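Local structure of fatty acid CoA ligase (6SQ8) at residues A[349-354]-A[376-381]; A[391-396]-A[406-411]. The protein belongs to the ANL superfamily of AMP-binding enzymes and binds adenosine monophosphate in the crystal. All blocks are in the same frame, centred on the assembly; numbering follows the deposited sequence.

Interaction 1 of 2, residues A[349-354]-A[376-381]. With AMP (adenosine monophosphate), chain G.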
loop_
_atom_site.group_PDB
_atom_site.type_symbol
_atom_site.label_atom_id
_atom_site.label_comp_id
_atom_site.label_asym_id
_atom_site.label_seq_id
_atom_site.Cartn_x
_atom_site.Cartn_y
_atom_site.Cartn_z
ATOM N N VAL A 349 1.611 -16.613 8.023
ATOM C CA VAL A 349 2.851 -15.932 7.717
ATOM C C VAL A 349 3.174 -14.994 8.885
ATOM O O VAL A 349 2.375 -14.122 9.235
ATOM C CB VAL A 349 2.731 -15.180 6.380
ATOM C CG1 VAL A 349 3.979 -14.378 6.056
ATOM C CG2 VAL A 349 2.378 -16.130 5.233
ATOM N N TRP A 350 4.326 -15.228 9.518
ATOM C CA TRP A 350 4.852 -14.383 10.583
ATOM C C TRP A 350 6.167 -13.773 10.115
ATOM O O TRP A 350 6.945 -14.423 9.409
ATOM C CB TRP A 350 5.069 -15.163 11.881
ATOM C CG TRP A 350 3.814 -15.593 12.564
ATOM C CD1 TRP A 350 2.966 -16.567 12.144
ATOM C CD2 TRP A 350 3.275 -15.100 13.800
ATOM N NE1 TRP A 350 1.935 -16.712 13.033
ATOM C CE2 TRP A 350 2.093 -15.821 14.056
ATOM C CE3 TRP A 350 3.669 -14.125 14.720
ATOM C CZ2 TRP A 350 1.297 -15.598 15.175
ATOM C CZ3 TRP A 350 2.893 -13.910 15.841
ATOM C CH2 TRP A 350 1.727 -14.644 16.067
ATOM N N VAL A 351 6.406 -12.538 10.558
ATOM C CA VAL A 351 7.464 -11.717 10.048
ATOM C C VAL A 351 8.210 -11.076 11.227
ATOM O O VAL A 351 7.598 -10.666 12.195
ATOM C CB VAL A 351 6.871 -10.680 9.074
ATOM C CG1 VAL A 351 7.739 -9.442 8.923
ATOM C CG2 VAL A 351 6.580 -11.298 7.719
ATOM N N ARG A 352 9.544 -11.037 11.134
ATOM C CA ARG A 352 10.427 -10.291 12.026
ATOM C C ARG A 352 11.380 -9.491 11.137
ATOM O O ARG A 352 12.055 -10.059 10.289
ATOM C CB ARG A 352 11.149 -11.250 12.986
ATOM C CG ARG A 352 12.220 -10.611 13.874
ATOM C CD ARG A 352 12.652 -11.437 15.086
ATOM N NE ARG A 352 13.390 -12.665 14.773
ATOM C CZ ARG A 352 13.934 -13.510 15.664
ATOM N NH1 ARG A 352 13.700 -13.373 16.963
ATOM N NH2 ARG A 352 14.720 -14.491 15.242
ATOM N N SER A 353 11.402 -8.168 11.317
ATOM C CA SER A 353 12.244 -7.290 10.498
ATOM C C SER A 353 12.414 -5.933 11.171
ATOM O O SER A 353 11.581 -5.528 11.979
ATOM C CB SER A 353 11.678 -7.123 9.105
ATOM O OG SER A 353 10.844 -5.972 9.022
ATOM N N PRO A 354 13.468 -5.173 10.799
ATOM C CA PRO A 354 13.630 -3.794 11.247
ATOM C C PRO A 354 12.563 -2.812 10.748
ATOM O O PRO A 354 12.609 -1.654 11.127
ATOM C CB PRO A 354 14.979 -3.358 10.645
ATOM C CG PRO A 354 15.169 -4.254 9.458
ATOM C CD PRO A 354 14.558 -5.578 9.900
ATOM N N LEU A 376 5.675 -10.608 14.058
ATOM C CA LEU A 376 4.384 -10.032 13.690
ATOM C C LEU A 376 3.565 -11.051 12.889
ATOM O O LEU A 376 4.060 -11.677 11.973
ATOM C CB LEU A 376 4.637 -8.756 12.884
ATOM C CG LEU A 376 3.431 -8.203 12.133
ATOM C CD1 LEU A 376 2.356 -7.802 13.103
ATOM C CD2 LEU A 376 3.820 -7.010 11.286
ATOM N N ARG A 377 2.314 -11.230 13.311
ATOM C CA ARG A 377 1.271 -11.998 12.621
ATOM C C ARG A 377 0.703 -11.107 11.507
ATOM O O ARG A 377 -0.054 -10.184 11.768
ATOM C CB ARG A 377 0.214 -12.376 13.667
ATOM C CG ARG A 377 -0.860 -13.385 13.286
ATOM C CD ARG A 377 -1.878 -13.354 14.427
ATOM N NE ARG A 377 -3.086 -14.170 14.280
ATOM C CZ ARG A 377 -3.332 -15.325 14.918
ATOM N NH1 ARG A 377 -2.431 -15.864 15.721
ATOM N NH2 ARG A 377 -4.479 -15.956 14.728
ATOM N N THR A 378 1.081 -11.393 10.263
ATOM C CA THR A 378 0.669 -10.601 9.116
ATOM C C THR A 378 -0.848 -10.635 8.949
ATOM O O THR A 378 -1.432 -9.646 8.554
ATOM C CB THR A 378 1.313 -11.093 7.817
ATOM O OG1 THR A 378 0.918 -12.454 7.624
ATOM C CG2 THR A 378 2.823 -10.955 7.824
ATOM N N GLY A 379 -1.457 -11.794 9.220
ATOM C CA GLY A 379 -2.876 -12.016 8.921
ATOM C C GLY A 379 -3.088 -12.774 7.615
ATOM O O GLY A 379 -4.216 -13.045 7.231
ATOM N N ASP A 380 -1.975 -13.089 6.929
ATOM C CA ASP A 380 -1.975 -13.833 5.704
ATOM C C ASP A 380 -1.578 -15.273 6.004
ATOM O O ASP A 380 -0.920 -15.560 7.012
ATOM C CB ASP A 380 -1.002 -13.248 4.689
ATOM C CG ASP A 380 -1.442 -11.898 4.180
ATOM O OD1 ASP A 380 -2.667 -11.774 3.847
ATOM O OD2 ASP A 380 -0.566 -10.958 4.137
ATOM N N VAL A 381 -1.983 -16.139 5.075
ATOM C CA VAL A 381 -1.719 -17.547 5.086
ATOM C C VAL A 381 -1.021 -17.895 3.763
ATOM O O VAL A 381 -1.354 -17.355 2.713
ATOM C CB VAL A 381 -3.049 -18.298 5.286
ATOM C CG1 VAL A 381 -3.012 -19.714 4.766
ATOM C CG2 VAL A 381 -3.465 -18.286 6.738
HETATM P P AMP G . -3.502 -3.950 5.001
HETATM O O1P AMP G . -2.203 -3.233 5.227
HETATM O O2P AMP G . -3.995 -4.775 6.198
HETATM O O3P AMP G . -4.534 -3.011 4.415
HETATM O "O5'" AMP G . -3.134 -4.997 3.793
HETATM C "C5'" AMP G . -2.339 -6.194 3.907
HETATM C "C4'" AMP G . -2.897 -7.348 3.079
HETATM O "O4'" AMP G . -3.028 -7.034 1.700
HETATM C "C3'" AMP G . -1.980 -8.538 3.091
HETATM O "O3'" AMP G . -2.411 -9.323 4.165
HETATM C "C2'" AMP G . -2.121 -9.236 1.740
HETATM O "O2'" AMP G . -3.042 -10.349 1.660
HETATM C "C1'" AMP G . -2.610 -8.111 0.845
HETATM N N9 AMP G . -1.500 -7.710 -0.060
HETATM C C8 AMP G . -0.744 -6.588 -0.008
HETATM N N7 AMP G . 0.176 -6.587 -1.011
HETATM C C5 AMP G . 0.009 -7.733 -1.710
HETATM C C6 AMP G . 0.645 -8.380 -2.884
HETATM N N6 AMP G . 1.650 -7.791 -3.542
HETATM N N1 AMP G . 0.161 -9.573 -3.277
HETATM C C2 AMP G . -0.867 -10.179 -2.620
HETATM N N3 AMP G . -1.495 -9.664 -1.539
HETATM C C4 AMP G . -1.101 -8.466 -1.066
#
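W350 and V351 pair with R377 and L376 on neighbouring antiparallel strands. V351 and L376 form a hydrogen-bonded pair, with V351 N to L376 O at 2.9 Å and L376 N to V351 O at 2.7 Å. W350 and R377 form the next, non-hydrogen-bonded pair. At the far end V349 N donates almost straight to D380 O (2.9 Å, 177° at the hydrogen), past the corner that the chain turns at G379.

T378 grips V349 O twice. T378 N reaches V349 O nearly along the C=O axis at 3.2 Å. T378 OG1 donates to V349 O from outside the carbonyl plane at 2.7 Å. OG1 lies between the backbone N and the carbonyl carbon (chi1 59°), and there it also accepts from D380 N, an ST turn.

The nonpolar packing divides between two faces. On one, R377 lays CB over the six-membered ring of W350 in a CH-pi contact, 3.6 Å from CB to the ring centroid, while CG lies over CZ2. On the other, V351 CG2 meets T378 CG2 at 3.8 Å, and I305 lies against both residues.

D380 OD1 accepts from AMP O2' at 2.6 Å; the placement of AMP O3' is doubtful. Y297 OH also bonds OD2. The paired strands and the ST turn thus fix the backbone at the corner, and the D380 carboxylate is presented to the ribose.

Interaction 2 of 2, residues A[391-396]-A[406-411]; sequences HLTDRL and NVYSRR. With AMP (adenosine monophosphate), chain G.
R410 and D394 meet where the first turn of helix 409-418 packs on a classic beta bulge, formed by T393 and D394 opposite V381. R410 NH2 donates to AMP O2' at 2.7 Å, with AMP O2' at the edge of the guanidinium and in its plane. D394 CA lies over one face of that group. L392 runs alongside R410, its CB 3.7 Å from R410 NH1, and L392 CD1 also approaches the adenine.

The next shell holds the base of the R410 side chain. R410 CB packs 3.2 Å from T393 O, and R410 N makes a weak hydrogen bond to the same oxygen. S409 N, in the first turn of the helix, donates to D394 OD2 at 2.7 Å, meeting the carboxylate from above its plane (41° out of it). This ties the bulge to the helix start. The positive helix end probably stabilises the D394 charge.

Y408, the N-cap residue, packs against both bulge residues. D394 OD2 lies at the edge of its ring. T393 OG1 sits 3.4 Å above one face of the Y408 ring, offset toward the rim. At the far end of that ring, Y408 OH accepts from N406 ND2 at 3.1 Å, in the plane of the N406 amide.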
loop_
_atom_site.group_PDB
_atom_site.type_symbol
_atom_site.label_atom_id
_atom_site.label_comp_id
_atom_site.label_asym_id
_atom_site.label_seq_id
_atom_site.Cartn_x
_atom_site.Cartn_y
_atom_site.Cartn_z
ATOM N N HIS A 391 4.358 -17.861 -1.373
ATOM C CA HIS A 391 3.085 -17.880 -2.067
ATOM C C HIS A 391 1.959 -17.680 -1.042
ATOM O O HIS A 391 1.836 -18.450 -0.090
ATOM C CB HIS A 391 2.892 -19.217 -2.781
ATOM C CG HIS A 391 3.701 -19.405 -4.018
ATOM N ND1 HIS A 391 5.036 -19.779 -3.989
ATOM C CD2 HIS A 391 3.353 -19.364 -5.322
ATOM C CE1 HIS A 391 5.474 -19.935 -5.226
ATOM N NE2 HIS A 391 4.461 -19.677 -6.062
ATOM N N LEU A 392 1.112 -16.671 -1.258
ATOM C CA LEU A 392 -0.003 -16.429 -0.377
ATOM C C LEU A 392 -1.238 -17.148 -0.922
ATOM O O LEU A 392 -1.626 -16.896 -2.051
ATOM C CB LEU A 392 -0.283 -14.928 -0.296
ATOM C CG LEU A 392 0.866 -14.078 0.262
ATOM C CD1 LEU A 392 0.463 -12.612 0.355
ATOM C CD2 LEU A 392 1.361 -14.583 1.616
ATOM N N THR A 393 -1.883 -17.966 -0.073
ATOM C CA THR A 393 -3.088 -18.672 -0.433
ATOM C C THR A 393 -4.345 -17.938 0.043
ATOM O O THR A 393 -5.421 -18.191 -0.507
ATOM C CB THR A 393 -3.066 -20.100 0.117
ATOM O OG1 THR A 393 -3.124 -20.041 1.548
ATOM C CG2 THR A 393 -1.868 -20.874 -0.389
ATOM N N ASP A 394 -4.224 -17.058 1.041
ATOM C CA ASP A 394 -5.400 -16.365 1.570
ATOM C C ASP A 394 -5.047 -15.383 2.696
ATOM O O ASP A 394 -4.108 -15.556 3.442
ATOM C CB ASP A 394 -6.421 -17.348 2.158
ATOM C CG ASP A 394 -7.763 -17.387 1.445
ATOM O OD1 ASP A 394 -8.156 -16.353 0.871
ATOM O OD2 ASP A 394 -8.405 -18.450 1.482
ATOM N N ARG A 395 -5.882 -14.361 2.820
ATOM C CA ARG A 395 -6.134 -13.658 4.081
ATOM C C ARG A 395 -6.783 -14.671 5.042
ATOM O O ARG A 395 -7.628 -15.449 4.639
ATOM C CB ARG A 395 -7.041 -12.472 3.721
ATOM C CG ARG A 395 -6.888 -11.194 4.526
ATOM C CD ARG A 395 -5.485 -10.764 4.912
ATOM N NE ARG A 395 -5.585 -9.890 6.076
ATOM C CZ ARG A 395 -4.587 -9.165 6.573
ATOM N NH1 ARG A 395 -3.370 -9.302 6.083
ATOM N NH2 ARG A 395 -4.806 -8.307 7.555
ATOM N N LEU A 396 -6.379 -14.660 6.306
ATOM C CA LEU A 396 -6.838 -15.644 7.313
ATOM C C LEU A 396 -8.374 -15.620 7.464
ATOM O O LEU A 396 -8.998 -16.649 7.641
ATOM C CB LEU A 396 -6.140 -15.300 8.633
ATOM C CG LEU A 396 -6.221 -16.332 9.759
ATOM C CD1 LEU A 396 -5.876 -17.726 9.275
ATOM C CD2 LEU A 396 -5.286 -15.958 10.910
ATOM N N ASN A 406 -9.394 -27.001 4.561
ATOM C CA ASN A 406 -9.205 -25.616 4.175
ATOM C C ASN A 406 -9.304 -25.470 2.653
ATOM O O ASN A 406 -8.501 -26.034 1.915
ATOM C CB ASN A 406 -7.865 -25.031 4.660
ATOM C CG ASN A 406 -7.895 -24.635 6.115
ATOM O OD1 ASN A 406 -8.954 -24.643 6.748
ATOM N ND2 ASN A 406 -6.756 -24.206 6.624
ATOM N N VAL A 407 -10.271 -24.669 2.214
ATOM C CA VAL A 407 -10.340 -24.235 0.837
ATOM C C VAL A 407 -9.835 -22.794 0.784
ATOM O O VAL A 407 -10.444 -21.889 1.350
ATOM C CB VAL A 407 -11.778 -24.357 0.300
ATOM C CG1 VAL A 407 -12.008 -23.531 -0.959
ATOM C CG2 VAL A 407 -12.148 -25.811 0.048
ATOM N N TYR A 408 -8.708 -22.579 0.110
ATOM C CA TYR A 408 -8.121 -21.243 0.057
ATOM C C TYR A 408 -8.734 -20.516 -1.129
ATOM O O TYR A 408 -8.617 -20.965 -2.263
ATOM C CB TYR A 408 -6.602 -21.325 -0.002
ATOM C CG TYR A 408 -6.015 -22.029 1.197
ATOM C CD1 TYR A 408 -6.094 -21.471 2.461
ATOM C CD2 TYR A 408 -5.459 -23.297 1.079
ATOM C CE1 TYR A 408 -5.602 -22.136 3.575
ATOM C CE2 TYR A 408 -4.954 -23.968 2.178
ATOM C CZ TYR A 408 -5.023 -23.387 3.432
ATOM O OH TYR A 408 -4.517 -24.059 4.499
ATOM N N SER A 409 -9.436 -19.424 -0.845
ATOM C CA SER A 409 -10.213 -18.747 -1.867
ATOM C C SER A 409 -9.326 -18.254 -3.024
ATOM O O SER A 409 -9.795 -18.216 -4.143
ATOM C CB SER A 409 -11.022 -17.631 -1.288
ATOM O OG SER A 409 -10.206 -16.809 -0.483
ATOM N N ARG A 410 -8.066 -17.888 -2.761
ATOM C CA ARG A 410 -7.217 -17.339 -3.826
ATOM C C ARG A 410 -6.844 -18.443 -4.826
ATOM O O ARG A 410 -6.747 -18.176 -6.010
ATOM C CB ARG A 410 -5.987 -16.610 -3.273
ATOM C CG ARG A 410 -6.323 -15.245 -2.694
ATOM C CD ARG A 410 -5.142 -14.310 -2.513
ATOM N NE ARG A 410 -5.309 -13.485 -1.311
ATOM C CZ ARG A 410 -4.333 -12.807 -0.727
ATOM N NH1 ARG A 410 -3.144 -12.760 -1.301
ATOM N NH2 ARG A 410 -4.534 -12.177 0.411
ATOM N N ARG A 411 -6.674 -19.680 -4.357
ATOM C CA ARG A 411 -6.384 -20.800 -5.242
ATOM C C ARG A 411 -7.556 -20.985 -6.214
ATOM O O ARG A 411 -7.333 -21.255 -7.390
ATOM C CB ARG A 411 -6.097 -22.108 -4.482
ATOM C CG ARG A 411 -4.783 -22.132 -3.710
ATOM C CD ARG A 411 -3.857 -23.349 -3.794
ATOM N NE ARG A 411 -4.472 -24.669 -3.938
ATOM C CZ ARG A 411 -4.693 -25.547 -2.952
ATOM N NH1 ARG A 411 -4.308 -25.292 -1.708
ATOM N NH2 ARG A 411 -5.265 -26.710 -3.224
HETATM P P AMP G . -3.502 -3.950 5.001
HETATM O O1P AMP G . -2.203 -3.233 5.227
HETATM O O2P AMP G . -3.995 -4.775 6.198
HETATM O O3P AMP G . -4.534 -3.011 4.415
HETATM O "O5'" AMP G . -3.134 -4.997 3.793
HETATM C "C5'" AMP G . -2.339 -6.194 3.907
HETATM C "C4'" AMP G . -2.897 -7.348 3.079
HETATM O "O4'" AMP G . -3.028 -7.034 1.700
HETATM C "C3'" AMP G . -1.980 -8.538 3.091
HETATM O "O3'" AMP G . -2.411 -9.323 4.165
HETATM C "C2'" AMP G . -2.121 -9.236 1.740
HETATM O "O2'" AMP G . -3.042 -10.349 1.660
HETATM C "C1'" AMP G . -2.610 -8.111 0.845
HETATM N N9 AMP G . -1.500 -7.710 -0.060
HETATM C C8 AMP G . -0.744 -6.588 -0.008
HETATM N N7 AMP G . 0.176 -6.587 -1.011
HETATM C C5 AMP G . 0.009 -7.733 -1.710
HETATM C C6 AMP G . 0.645 -8.380 -2.884
HETATM N N6 AMP G . 1.650 -7.791 -3.542
HETATM N N1 AMP G . 0.161 -9.573 -3.277
HETATM C C2 AMP G . -0.867 -10.179 -2.620
HETATM N N3 AMP G . -1.495 -9.664 -1.539
HETATM C C4 AMP G . -1.101 -8.466 -1.066
#

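The two contacts follow in series along the chain and neither nest nor cross. Strand 347-352 comes first. The 21 residues between 349-354 and 376-381 hold a short helix and short strands, and interaction 1 closes this excursion at strand 375-378. The chain then turns at G379 into strand 380-384 and returns as strand 390-395. These neighbouring strands join the contacts: V381 N probably bonds D394 O, and G379 O probably bonds L396 N. The small hairpin of strands 400-402 and 405-407 follows, and interaction 2 closes that loop by setting helix 409-418 against strand 390-395. Both contacts touch AMP.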